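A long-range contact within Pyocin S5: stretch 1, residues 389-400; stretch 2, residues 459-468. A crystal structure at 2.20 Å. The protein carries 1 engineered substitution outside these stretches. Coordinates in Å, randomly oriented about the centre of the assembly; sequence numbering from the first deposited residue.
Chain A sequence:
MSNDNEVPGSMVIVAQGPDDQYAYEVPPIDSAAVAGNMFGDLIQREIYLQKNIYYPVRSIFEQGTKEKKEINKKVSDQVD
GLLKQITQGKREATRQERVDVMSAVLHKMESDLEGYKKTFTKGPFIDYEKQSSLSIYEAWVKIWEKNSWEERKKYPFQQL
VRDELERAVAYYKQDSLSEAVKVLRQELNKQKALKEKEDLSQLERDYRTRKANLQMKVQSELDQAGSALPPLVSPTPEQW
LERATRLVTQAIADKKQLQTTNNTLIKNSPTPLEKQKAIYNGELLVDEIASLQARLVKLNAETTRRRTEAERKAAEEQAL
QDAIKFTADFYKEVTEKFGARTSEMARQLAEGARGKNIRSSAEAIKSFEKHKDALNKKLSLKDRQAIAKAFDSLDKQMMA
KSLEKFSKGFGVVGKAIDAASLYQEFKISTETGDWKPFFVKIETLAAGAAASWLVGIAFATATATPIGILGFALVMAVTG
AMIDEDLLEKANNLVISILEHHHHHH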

ATOM      1  N   LYS A 389      27.864  35.332 -53.311  1.00 49.62           N
ATOM      2  CA  LYS A 389      26.677  36.114 -52.942  1.00 50.08           C
ATOM      3  C   LYS A 389      25.588  35.277 -52.302  1.00 55.86           C
ATOM      4  O   LYS A 389      24.982  35.731 -51.324  1.00 56.34           O
ATOM      5  CB  LYS A 389      26.127  36.895 -54.141  1.00 52.84           C
ATOM      6  N   ALA A 390      25.394  34.063 -52.797  1.00 53.77           N
ATOM      7  CA  ALA A 390      24.394  33.148 -52.272  1.00 53.97           C
ATOM      8  C   ALA A 390      24.691  32.780 -50.829  1.00 60.68           C
ATOM      9  O   ALA A 390      23.811  32.727 -50.000  1.00 60.95           O
ATOM     10  CB  ALA A 390      24.340  31.902 -53.117  1.00 54.50           C
ATOM     11  N   PHE A 391      25.955  32.530 -50.554  1.00 58.50           N
ATOM     12  CA  PHE A 391      26.409  32.177 -49.240  1.00 59.76           C
ATOM     13  C   PHE A 391      26.239  33.314 -48.246  1.00 68.12           C
ATOM     14  O   PHE A 391      25.983  33.074 -47.095  1.00 68.61           O
ATOM     15  CB  PHE A 391      27.862  31.778 -49.301  1.00 61.35           C
ATOM     16  CG  PHE A 391      28.085  30.354 -49.680  1.00 62.94           C
ATOM     17  CD1 PHE A 391      27.433  29.345 -49.031  1.00 66.12           C
ATOM     18  CD2 PHE A 391      28.982  30.028 -50.665  1.00 64.94           C
ATOM     19  CE1 PHE A 391      27.671  28.039 -49.364  1.00 67.14           C
ATOM     20  CE2 PHE A 391      29.232  28.724 -51.009  1.00 67.98           C
ATOM     21  CZ  PHE A 391      28.567  27.725 -50.360  1.00 66.33           C
ATOM     22  N   ASP A 392      26.398  34.546 -48.705  1.00 67.92           N
ATOM     23  CA  ASP A 392      26.259  35.728 -47.869  1.00 68.75           C
ATOM     24  C   ASP A 392      24.815  35.861 -47.465  1.00 75.58           C
ATOM     25  O   ASP A 392      24.534  36.277 -46.373  1.00 76.77           O
ATOM     26  CB  ASP A 392      26.681  36.997 -48.622  1.00 30.00           C
ATOM     27  CG  ASP A 392      28.117  37.407 -48.357  1.00 30.00           C
ATOM     28  OD1 ASP A 392      28.841  36.632 -47.718  1.00 30.00           O
ATOM     29  OD2 ASP A 392      28.537  38.499 -48.802  1.00 30.00           O
ATOM     30  N   SER A 393      23.902  35.513 -48.354  1.00 72.98           N
ATOM     31  CA  SER A 393      22.472  35.605 -48.095  1.00 73.76           C
ATOM     32  C   SER A 393      21.919  34.464 -47.245  1.00 79.02           C
ATOM     33  O   SER A 393      20.735  34.418 -46.957  1.00 79.20           O
ATOM     34  CB  SER A 393      21.718  35.640 -49.424  1.00 77.33           C
ATOM     35  OG  SER A 393      20.355  35.315 -49.263  1.00 84.81           O
ATOM     36  N   LEU A 394      22.791  33.537 -46.894  1.00 75.14           N
ATOM     37  CA  LEU A 394      22.469  32.349 -46.089  1.00 74.85           C
ATOM     38  C   LEU A 394      21.733  32.626 -44.798  1.00 77.55           C
ATOM     39  O   LEU A 394      22.178  33.412 -43.961  1.00 76.77           O
ATOM     40  CB  LEU A 394      23.712  31.493 -45.797  1.00 74.81           C
ATOM     41  CG  LEU A 394      23.449  30.017 -45.512  1.00 78.98           C
ATOM     42  CD1 LEU A 394      24.477  29.156 -46.194  1.00 78.71           C
ATOM     43  CD2 LEU A 394      23.362  29.742 -44.007  1.00 80.20           C
ATOM     44  N   ASP A 395      20.643  31.885 -44.627  1.00 73.52           N
ATOM     45  CA  ASP A 395      19.741  31.921 -43.488  1.00 73.42           C
ATOM     46  C   ASP A 395      20.220  30.878 -42.463  1.00 76.71           C
ATOM     47  O   ASP A 395      20.088  29.683 -42.725  1.00 75.95           O
ATOM     48  CB  ASP A 395      18.332  31.598 -43.991  1.00 75.77           C
ATOM     49  CG  ASP A 395      17.293  31.645 -42.909  1.00 88.87           C
ATOM     50  OD1 ASP A 395      17.272  30.726 -42.080  1.00 88.93           O
ATOM     51  OD2 ASP A 395      16.526  32.630 -42.868  1.00 98.82           O
ATOM     52  N   LYS A 396      20.736  31.326 -41.295  1.00 73.31           N
ATOM     53  CA  LYS A 396      21.312  30.477 -40.230  1.00 72.63           C
ATOM     54  C   LYS A 396      20.309  29.597 -39.471  1.00 74.77           C
ATOM     55  O   LYS A 396      20.670  28.485 -39.074  1.00 73.15           O
ATOM     56  CB  LYS A 396      22.107  31.329 -39.227  1.00 75.41           C
ATOM     57  N   GLN A 397      19.072  30.101 -39.266  1.00 72.50           N
ATOM     58  CA  GLN A 397      17.986  29.426 -38.544  1.00 73.49           C
ATOM     59  C   GLN A 397      17.472  28.160 -39.268  1.00 78.56           C
ATOM     60  O   GLN A 397      17.461  27.096 -38.639  1.00 78.22           O
ATOM     61  CB  GLN A 397      16.826  30.398 -38.319  1.00 30.00           C
ATOM     62  N   MET A 398      17.113  28.267 -40.588  1.00 75.23           N
ATOM     63  CA  MET A 398      16.644  27.154 -41.454  1.00 74.60           C
ATOM     64  C   MET A 398      17.745  26.129 -41.694  1.00 72.99           C
ATOM     65  O   MET A 398      17.452  24.935 -41.782  1.00 73.02           O
ATOM     66  CB  MET A 398      16.067  27.636 -42.801  1.00 77.82           C
ATOM     67  CG  MET A 398      14.994  28.678 -42.633  1.00 82.62           C
ATOM     68  SD  MET A 398      13.801  28.873 -43.966  1.00 87.83           S
ATOM     69  CE  MET A 398      12.954  30.342 -43.371  1.00 84.36           C
ATOM     70  N   MET A 399      19.010  26.600 -41.793  1.00 64.16           N
ATOM     71  CA  MET A 399      20.216  25.781 -41.962  1.00 62.10           C
ATOM     72  C   MET A 399      20.375  24.870 -40.737  1.00 60.62           C
ATOM     73  O   MET A 399      20.572  23.673 -40.899  1.00 58.21           O
ATOM     74  CB  MET A 399      21.444  26.700 -42.131  1.00 64.56           C
ATOM     75  CG  MET A 399      22.681  26.029 -42.701  1.00 68.84           C
ATOM     76  SD  MET A 399      23.676  24.994 -41.575  1.00 74.04           S
ATOM     77  CE  MET A 399      23.615  25.932 -40.047  1.00 70.84           C
ATOM     78  N   ALA A 400      20.292  25.454 -39.511  1.00 56.78           N
ATOM     79  CA  ALA A 400      20.437  24.754 -38.219  1.00 55.48           C
ATOM     80  C   ALA A 400      19.384  23.669 -38.046  1.00 57.61           C
ATOM     81  O   ALA A 400      19.704  22.569 -37.593  1.00 57.99           O
ATOM     82  CB  ALA A 400      20.343  25.747 -37.077  1.00 55.91           C
TER
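Stretch 2 (459-468) FATATATPIG

A contact between segments distant in sequence can be built largely from alanine methyls set against backbone and side-chain atoms, and this contact within Pyocin S5 is a compact example. Stretch 1 is the end of one helix, a short turn and the start of a second helix, 396-400. Stretch 2 begins inside a helix and continues as a non-helical segment in which Thr-465 is extended and the chain then turns at Pro-466 and Ile-467. The two stretches run in broadly opposite directions: Ala-390 pairs with Ile-467, Leu-394 with Thr-465 and Met-399 with Ala-460, their CA atoms 5.3, 4.9 and 5.1 Å apart.

Ala-390 points toward stretch 2 and meets the non-helical part of it. Ala-390 CB lies 3.6 Å from Pro-466 O, and Ala-390 O is only 2.9 Å from Thr-465 CG2, a tight contact. Phe-391 leaves its backbone sideways, yet its ring reaches across, with Phe-391 CZ 3.6 Å from Ile-467 CD1 and Phe-391 CE1 3.7 Å from Thr-461 CG2, the latter methyl at the ring edge. At the turn, Ser-393 OG comes within 4.0 Å of Pro-466 CD, while Leu-394 CD1 packs 3.0 Å from Thr-465 OG1. Within its own stretch, Thr-465 OG1 donates to Thr-461 O at 2.7 Å.

Asp-395 then serves both structures. Asp-395 OD1 caps the second helix by accepting from Met-398 N at 2.9 Å, and Asp-395 N makes a weak hydrogen bond to Ala-464 O at 3.4 Å, the one hydrogen bond between the stretches.

Beyond the cap, helix 396-400 and the helix of stretch 2 cross at 139°, their axes approaching to 8.2 Å. Ala-464 fills the junction: Ala-464 CB lies 4.1 Å from Met-398 CB and 3.9 Å from Met-399 CB. Met-399 also approaches the helix of stretch 2 nearer its start, with Met-399 O 3.5 Å from Ala-460 CB. Alanine methyls thus meet backbone as well as side chains, and the contact buries 559 Å², summed over both stretches.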

ATOM      1  N   PHE A 459      23.769  19.352 -47.540  1.00 34.57           N
ATOM      2  CA  PHE A 459      22.335  19.332 -47.800  1.00 34.69           C
ATOM      3  C   PHE A 459      21.606  20.493 -47.083  1.00 40.97           C
ATOM      4  O   PHE A 459      20.759  21.132 -47.711  1.00 39.03           O
ATOM      5  CB  PHE A 459      21.739  17.957 -47.425  1.00 35.16           C
ATOM      6  CG  PHE A 459      22.160  16.752 -48.265  1.00 35.99           C
ATOM      7  CD1 PHE A 459      23.123  16.874 -49.265  1.00 38.44           C
ATOM      8  CD2 PHE A 459      21.595  15.496 -48.047  1.00 36.59           C
ATOM      9  CE1 PHE A 459      23.490  15.767 -50.052  1.00 39.49           C
ATOM     10  CE2 PHE A 459      21.965  14.398 -48.827  1.00 39.38           C
ATOM     11  CZ  PHE A 459      22.903  14.544 -49.830  1.00 37.89           C
ATOM     12  N   ALA A 460      21.948  20.785 -45.785  1.00 39.35           N
ATOM     13  CA  ALA A 460      21.333  21.895 -45.005  1.00 39.32           C
ATOM     14  C   ALA A 460      21.536  23.241 -45.722  1.00 44.27           C
ATOM     15  O   ALA A 460      20.633  24.085 -45.734  1.00 45.18           O
ATOM     16  CB  ALA A 460      21.910  21.955 -43.591  1.00 39.89           C
ATOM     17  N   THR A 461      22.699  23.392 -46.388  1.00 39.90           N
ATOM     18  CA  THR A 461      23.059  24.551 -47.210  1.00 39.28           C
ATOM     19  C   THR A 461      22.084  24.738 -48.396  1.00 44.83           C
ATOM     20  O   THR A 461      21.604  25.842 -48.596  1.00 45.95           O
ATOM     21  CB  THR A 461      24.517  24.424 -47.657  1.00 42.97           C
ATOM     22  OG1 THR A 461      25.327  24.343 -46.487  1.00 41.36           O
ATOM     23  CG2 THR A 461      24.975  25.598 -48.490  1.00 43.67           C
ATOM     24  N   ALA A 462      21.781  23.670 -49.169  1.00 39.45           N
ATOM     25  CA  ALA A 462      20.862  23.719 -50.315  1.00 37.93           C
ATOM     26  C   ALA A 462      19.452  24.153 -49.931  1.00 42.16           C
ATOM     27  O   ALA A 462      18.741  24.673 -50.777  1.00 39.68           O
ATOM     28  CB  ALA A 462      20.801  22.357 -50.983  1.00 38.51           C
ATOM     29  N   THR A 463      19.041  23.928 -48.660  1.00 42.19           N
ATOM     30  CA  THR A 463      17.693  24.248 -48.157  1.00 42.92           C
ATOM     31  C   THR A 463      17.535  25.671 -47.576  1.00 50.77           C
ATOM     32  O   THR A 463      16.407  26.144 -47.405  1.00 50.11           O
ATOM     33  CB  THR A 463      17.239  23.218 -47.095  1.00 44.85           C
ATOM     34  OG1 THR A 463      17.977  23.463 -45.898  1.00 40.77           O
ATOM     35  CG2 THR A 463      17.368  21.759 -47.554  1.00 40.69           C
ATOM     36  N   ALA A 464      18.648  26.322 -47.222  1.00 50.58           N
ATOM     37  CA  ALA A 464      18.624  27.643 -46.589  1.00 51.31           C
ATOM     38  C   ALA A 464      19.244  28.758 -47.433  1.00 57.35           C
ATOM     39  O   ALA A 464      19.225  29.916 -47.012  1.00 58.38           O
ATOM     40  CB  ALA A 464      19.343  27.556 -45.251  1.00 51.97           C
ATOM     41  N   THR A 465      19.776  28.419 -48.612  1.00 53.57           N
ATOM     42  CA  THR A 465      20.516  29.346 -49.475  1.00 53.39           C
ATOM     43  C   THR A 465      20.038  29.304 -50.949  1.00 56.85           C
ATOM     44  O   THR A 465      19.801  28.197 -51.445  1.00 56.52           O
ATOM     45  CB  THR A 465      22.003  28.865 -49.465  1.00 64.87           C
ATOM     46  OG1 THR A 465      22.351  28.375 -48.184  1.00 72.61           O
ATOM     47  CG2 THR A 465      22.989  29.905 -49.863  1.00 59.91           C
ATOM     48  N   PRO A 466      20.031  30.449 -51.700  1.00 52.97           N
ATOM     49  CA  PRO A 466      19.741  30.396 -53.152  1.00 52.46           C
ATOM     50  C   PRO A 466      21.028  30.025 -53.920  1.00 54.12           C
ATOM     51  O   PRO A 466      21.465  30.714 -54.869  1.00 52.23           O
ATOM     52  CB  PRO A 466      19.273  31.834 -53.482  1.00 54.63           C
ATOM     53  CG  PRO A 466      19.537  32.659 -52.229  1.00 59.09           C
ATOM     54  CD  PRO A 466      20.328  31.827 -51.273  1.00 55.04           C
ATOM     55  N   ILE A 467      21.640  28.896 -53.501  1.00 49.38           N
ATOM     56  CA  ILE A 467      22.931  28.386 -53.960  1.00 47.32           C
ATOM     57  C   ILE A 467      22.973  28.055 -55.500  1.00 49.80           C
ATOM     58  O   ILE A 467      24.008  28.329 -56.152  1.00 50.00           O
ATOM     59  CB  ILE A 467      23.444  27.208 -53.066  1.00 49.01           C
ATOM     60  CG1 ILE A 467      24.909  26.916 -53.362  1.00 49.96           C
ATOM     61  CG2 ILE A 467      22.576  25.932 -53.108  1.00 45.55           C
ATOM     62  CD1 ILE A 467      25.660  26.714 -52.291  1.00 61.93           C
ATOM     63  N   GLY A 468      21.881  27.542 -56.045  1.00 43.26           N
ATOM     64  CA  GLY A 468      21.808  27.167 -57.450  1.00 41.64           C
ATOM     65  C   GLY A 468      22.449  25.818 -57.721  1.00 44.02           C
ATOM     66  O   GLY A 468      23.124  25.262 -56.847  1.00 43.89           O
TER